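PDB 3GMS: putative NADPH:quinone reductase from Bacillus thuringiensis, which probably catalyses the NADPH-dependent reduction of quinones, as a member of the medium-chain dehydrogenase/reductase family. Local coordinates for residues I212-G226 and S232-S246. Sequence-based numbering, arbitrary orientation.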
loop_
_atom_site.group_PDB
_atom_site.type_symbol
_atom_site.label_atom_id
_atom_site.label_comp_id
_atom_site.label_asym_id
_atom_site.label_seq_id
_atom_site.Cartn_x
_atom_site.Cartn_y
_atom_site.Cartn_z
ATOM N N ILE A 212 21.124 -22.265 5.622
ATOM C CA ILE A 212 21.763 -21.251 4.790
ATOM C C ILE A 212 21.238 -19.846 5.110
ATOM O O ILE A 212 21.957 -18.860 5.002
ATOM C CB ILE A 212 21.545 -21.557 3.297
ATOM C CG1 ILE A 212 22.314 -22.806 2.862
ATOM C CG2 ILE A 212 21.970 -20.348 2.447
ATOM C CD1 ILE A 212 23.805 -22.582 2.719
ATOM N N GLY A 213 19.973 -19.773 5.513
ATOM C CA GLY A 213 19.253 -18.500 5.689
ATOM C C GLY A 213 18.586 -18.114 4.384
ATOM O O GLY A 213 18.906 -18.666 3.320
ATOM N N ALA A 214 17.637 -17.166 4.472
ATOM C CA ALA A 214 16.915 -16.677 3.312
ATOM C C ALA A 214 17.745 -15.661 2.542
ATOM O O ALA A 214 18.729 -15.147 3.069
ATOM C CB ALA A 214 15.602 -16.027 3.767
ATOM N N ASP A 215 17.305 -15.368 1.317
ATOM C CA ASP A 215 17.975 -14.435 0.431
ATOM C C ASP A 215 17.612 -12.986 0.690
ATOM O O ASP A 215 18.473 -12.121 0.564
ATOM C CB ASP A 215 17.708 -14.774 -1.015
ATOM C CG ASP A 215 18.226 -16.151 -1.382
ATOM O OD1 ASP A 215 19.465 -16.337 -1.377
ATOM O OD2 ASP A 215 17.400 -17.049 -1.619
ATOM N N ALA A 216 16.349 -12.732 1.042
ATOM C CA ALA A 216 15.867 -11.370 1.255
ATOM C C ALA A 216 14.754 -11.361 2.300
ATOM O O ALA A 216 14.110 -12.406 2.558
ATOM C CB ALA A 216 15.381 -10.771 -0.055
ATOM N N ALA A 217 14.539 -10.210 2.926
ATOM C CA ALA A 217 13.479 -10.078 3.918
ATOM C C ALA A 217 12.837 -8.703 3.832
ATOM O O ALA A 217 13.528 -7.707 3.544
ATOM C CB ALA A 217 13.988 -10.311 5.312
ATOM N N ILE A 218 11.521 -8.678 4.038
ATOM C CA ILE A 218 10.761 -7.415 4.048
ATOM C C ILE A 218 10.104 -7.301 5.403
ATOM O O ILE A 218 9.249 -8.128 5.758
ATOM C CB ILE A 218 9.756 -7.342 2.858
ATOM C CG1 ILE A 218 10.555 -7.406 1.544
ATOM C CG2 ILE A 218 8.907 -6.032 2.957
ATOM C CD1 ILE A 218 9.745 -7.233 0.257
ATOM N N ASP A 219 10.545 -6.288 6.149
ATOM C CA ASP A 219 10.066 -6.005 7.504
ATOM C C ASP A 219 9.065 -4.838 7.527
ATOM O O ASP A 219 9.367 -3.735 7.034
ATOM C CB ASP A 219 11.279 -5.724 8.382
ATOM C CG ASP A 219 10.923 -5.279 9.807
ATOM O OD1 ASP A 219 9.951 -5.775 10.405
ATOM O OD2 ASP A 219 11.683 -4.448 10.345
ATOM N N SER A 220 7.895 -5.116 8.095
ATOM C CA SER A 220 6.839 -4.130 8.315
ATOM C C SER A 220 6.739 -3.720 9.783
ATOM O O SER A 220 6.022 -2.782 10.112
ATOM C CB SER A 220 5.475 -4.702 7.876
ATOM O OG SER A 220 5.471 -4.910 6.484
ATOM N N ILE A 221 7.457 -4.425 10.663
ATOM C CA ILE A 221 7.241 -4.295 12.107
ATOM C C ILE A 221 8.331 -3.546 12.848
ATOM O O ILE A 221 8.038 -2.690 13.687
ATOM C CB ILE A 221 7.107 -5.714 12.770
ATOM C CG1 ILE A 221 5.981 -6.518 12.098
ATOM C CG2 ILE A 221 6.856 -5.591 14.295
ATOM C CD1 ILE A 221 5.825 -7.975 12.661
ATOM N N GLY A 222 9.587 -3.869 12.551
ATOM C CA GLY A 222 10.709 -3.266 13.287
ATOM C C GLY A 222 10.969 -3.910 14.648
ATOM O O GLY A 222 10.454 -5.002 14.938
ATOM N N GLY A 223 11.762 -3.220 15.479
ATOM C CA GLY A 223 12.121 -3.696 16.828
ATOM C C GLY A 223 12.730 -5.095 16.824
ATOM O O GLY A 223 13.391 -5.483 15.855
ATOM N N PRO A 224 12.496 -5.863 17.905
ATOM C CA PRO A 224 12.971 -7.249 18.031
ATOM C C PRO A 224 12.540 -8.186 16.898
ATOM O O PRO A 224 13.341 -9.016 16.446
ATOM C CB PRO A 224 12.342 -7.705 19.359
ATOM C CG PRO A 224 12.228 -6.464 20.153
ATOM C CD PRO A 224 11.857 -5.395 19.153
ATOM N N ASP A 225 11.292 -8.035 16.430
ATOM C CA ASP A 225 10.754 -8.816 15.300
ATOM C C ASP A 225 11.575 -8.546 14.041
ATOM O O ASP A 225 11.978 -9.471 13.352
ATOM C CB ASP A 225 9.275 -8.447 14.993
ATOM C CG ASP A 225 8.308 -8.859 16.087
ATOM O OD1 ASP A 225 7.897 -10.032 16.100
ATOM O OD2 ASP A 225 7.950 -8.008 16.923
ATOM N N GLY A 226 11.782 -7.269 13.701
ATOM C CA GLY A 226 12.623 -6.980 12.537
ATOM C C GLY A 226 14.062 -7.508 12.645
ATOM O O GLY A 226 14.645 -8.003 11.660
ATOM N N SER A 232 17.737 -13.856 10.094
ATOM C CA SER A 232 17.400 -15.096 9.398
ATOM C C SER A 232 17.841 -15.088 7.942
ATOM O O SER A 232 17.549 -16.006 7.181
ATOM C CB SER A 232 15.903 -15.418 9.518
ATOM O OG SER A 232 15.481 -15.392 10.866
ATOM N N LEU A 233 18.549 -14.045 7.535
ATOM C CA LEU A 233 19.099 -14.017 6.174
ATOM C C LEU A 233 20.519 -14.541 6.091
ATOM O O LEU A 233 21.279 -14.410 7.046
ATOM C CB LEU A 233 19.134 -12.573 5.651
ATOM C CG LEU A 233 17.743 -11.966 5.669
ATOM C CD1 LEU A 233 17.864 -10.488 5.302
ATOM C CD2 LEU A 233 16.855 -12.719 4.723
ATOM N N ARG A 234 20.880 -15.049 4.921
ATOM C CA ARG A 234 22.255 -15.421 4.625
ATOM C C ARG A 234 23.139 -14.170 4.678
ATOM O O ARG A 234 22.633 -13.039 4.508
ATOM C CB ARG A 234 22.347 -16.102 3.259
ATOM C CG ARG A 234 22.018 -15.227 2.034
ATOM C CD ARG A 234 22.198 -16.019 0.771
ATOM N NE ARG A 234 21.757 -15.297 -0.425
ATOM C CZ ARG A 234 22.388 -14.261 -0.991
ATOM N NH1 ARG A 234 23.509 -13.777 -0.471
ATOM N NH2 ARG A 234 21.878 -13.698 -2.089
ATOM N N PRO A 235 24.454 -14.357 4.941
ATOM C CA PRO A 235 25.382 -13.238 4.784
ATOM C C PRO A 235 25.251 -12.672 3.392
ATOM O O PRO A 235 25.095 -13.427 2.438
ATOM C CB PRO A 235 26.771 -13.903 4.932
ATOM C CG PRO A 235 26.528 -15.159 5.672
ATOM C CD PRO A 235 25.119 -15.586 5.430
ATOM N N ASN A 236 25.282 -11.345 3.283
ATOM C CA ASN A 236 25.088 -10.642 2.014
ATOM C C ASN A 236 23.672 -10.716 1.455
ATOM O O ASN A 236 23.447 -10.363 0.283
ATOM C CB ASN A 236 26.130 -11.051 0.970
ATOM C CG ASN A 236 27.552 -10.907 1.508
ATOM O OD1 ASN A 236 28.387 -11.789 1.329
ATOM N ND2 ASN A 236 27.803 -9.818 2.228
ATOM N N GLY A 237 22.728 -11.147 2.295
ATOM C CA GLY A 237 21.310 -11.138 1.924
ATOM C C GLY A 237 20.834 -9.703 2.051
ATOM O O GLY A 237 21.543 -8.858 2.620
ATOM N N HIS A 238 19.614 -9.438 1.596
ATOM C CA HIS A 238 19.142 -8.066 1.499
ATOM C C HIS A 238 17.916 -7.901 2.402
ATOM O O HIS A 238 16.886 -8.579 2.196
ATOM C CB HIS A 238 18.821 -7.756 0.043
ATOM C CG HIS A 238 18.746 -6.280 -0.268
ATOM N ND1 HIS A 238 18.648 -5.788 -1.556
ATOM C CD2 HIS A 238 18.741 -5.194 0.547
ATOM C CE1 HIS A 238 18.601 -4.465 -1.520
ATOM N NE2 HIS A 238 18.653 -4.080 -0.254
ATOM N N PHE A 239 18.031 -6.990 3.374
ATOM C CA PHE A 239 16.969 -6.701 4.346
ATOM C C PHE A 239 16.362 -5.355 3.958
ATOM O O PHE A 239 17.097 -4.370 3.733
ATOM C CB PHE A 239 17.553 -6.613 5.736
ATOM C CG PHE A 239 16.565 -6.245 6.814
ATOM C CD1 PHE A 239 15.665 -7.189 7.301
ATOM C CD2 PHE A 239 16.563 -4.971 7.373
ATOM C CE1 PHE A 239 14.784 -6.869 8.329
ATOM C CE2 PHE A 239 15.689 -4.632 8.414
ATOM C CZ PHE A 239 14.770 -5.587 8.883
ATOM N N LEU A 240 15.045 -5.336 3.830
ATOM C CA LEU A 240 14.351 -4.099 3.428
ATOM C C LEU A 240 13.211 -3.771 4.403
ATOM O O LEU A 240 12.396 -4.646 4.707
ATOM C CB LEU A 240 13.832 -4.264 2.004
ATOM C CG LEU A 240 13.213 -3.059 1.294
ATOM C CD1 LEU A 240 14.330 -2.034 0.948
ATOM C CD2 LEU A 240 12.522 -3.544 0.034
ATOM N N THR A 241 13.129 -2.542 4.916
ATOM C CA THR A 241 11.980 -2.232 5.751
ATOM C C THR A 241 10.952 -1.467 4.917
ATOM O O THR A 241 11.323 -0.659 4.034
ATOM C CB THR A 241 12.301 -1.457 7.031
ATOM O OG1 THR A 241 12.804 -0.167 6.693
ATOM C CG2 THR A 241 13.340 -2.163 7.862
ATOM N N ILE A 242 9.676 -1.758 5.157
ATOM C CA ILE A 242 8.599 -1.011 4.454
ATOM C C ILE A 242 7.622 -0.357 5.413
ATOM O O ILE A 242 6.741 0.425 4.987
ATOM C CB ILE A 242 7.816 -1.888 3.443
ATOM C CG1 ILE A 242 7.180 -3.113 4.108
ATOM C CG2 ILE A 242 8.665 -2.212 2.203
ATOM C CD1 ILE A 242 6.122 -3.823 3.199
ATOM N N GLY A 243 7.771 -0.668 6.696
ATOM C CA GLY A 243 6.859 -0.167 7.727
ATOM C C GLY A 243 7.475 -0.285 9.110
ATOM O O GLY A 243 8.530 -0.909 9.273
ATOM N N LEU A 244 6.808 0.308 10.097
ATOM C CA LEU A 244 7.308 0.336 11.477
ATOM C C LEU A 244 6.183 0.149 12.492
ATOM O O LEU A 244 5.972 0.979 13.395
ATOM C CB LEU A 244 8.089 1.646 11.722
ATOM C CG LEU A 244 9.085 1.629 12.898
ATOM C CD1 LEU A 244 10.256 0.762 12.540
ATOM C CD2 LEU A 244 9.521 3.059 13.338
ATOM N N LEU A 245 5.462 -0.956 12.373
ATOM C CA LEU A 245 4.270 -1.171 13.200
ATOM C C LEU A 245 4.564 -1.118 14.691
ATOM O O LEU A 245 3.711 -0.730 15.472
ATOM C CB LEU A 245 3.598 -2.506 12.877
ATOM C CG LEU A 245 2.885 -2.623 11.525
ATOM C CD1 LEU A 245 2.356 -4.037 11.339
ATOM C CD2 LEU A 245 1.757 -1.578 11.404
ATOM N N SER A 246 5.765 -1.534 15.078
ATOM C CA SER A 246 6.130 -1.588 16.496
ATOM C C SER A 246 6.494 -0.207 17.034
ATOM O O SER A 246 6.532 -0.002 18.242
ATOM C CB SER A 246 7.309 -2.535 16.706
ATOM O OG SER A 246 8.496 -1.976 16.170
HETATM O O HOH W 1 11.066 -1.682 10.359
#
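D215, at the corner before strand 216-219, and R234, at the end of the short strand 233-234 before the turn into 237-241, form a salt bridge. R234 NE lies 2.7 Å from D215 OD1, and the bond is nearly straight (170°). OD1 sits in the guanidinium plane and offers its anti lone pair. The extended R234 chain, from CG to NE, carries the group across to the carboxylate. The other oxygen, D215 OD2, accepts from V147 N in the strand 147-150, so both oxygens have a donor.

Ahead of the corner, A214 N gives to S232 O and R234 N to A214 O. Strands 216-219 and 237-241 then pair through their backbones. H238 N gives to D215 O, A217 N to H238 O, L240 N to A217 O, D219 N to L240 O and I242 N to D219 O. A216 and I218 turn their other edge to V147, L149 and N151.

On one face, F239 CZ touches D219 CB at 3.5 Å, and the ring also meets A217 CB. D219 CG stands anti to the backbone N (chi1 175°), and the carboxylate reaches over the turn into helix 223-231. D219 OD1 takes I221 N (2.8 Å) from above the carboxylate plane, which makes an Asx turn. G222 N meets D219 OD1 on the syn side at 2.9 Å. N151 ND2 is a third donor. D219 OD2 accepts from a water that also donates to G243 O (2.9 Å), linking the two segments. On the opposite face, I218 CG2 packs on I242 CD1.

Beyond the strands, L245 N bonds to S220 O. I221 O receives both S246 N and S246 OG, the latter at 2.6 Å. S246 OG is also bonded to I248 N.

The helix between these strands makes this a right-handed beta-alpha-beta crossover of the Rossmann-type sheet. With both D219 oxygens engaged by donors, its carboxylate is probably ionised and ties the strand end to the following turn.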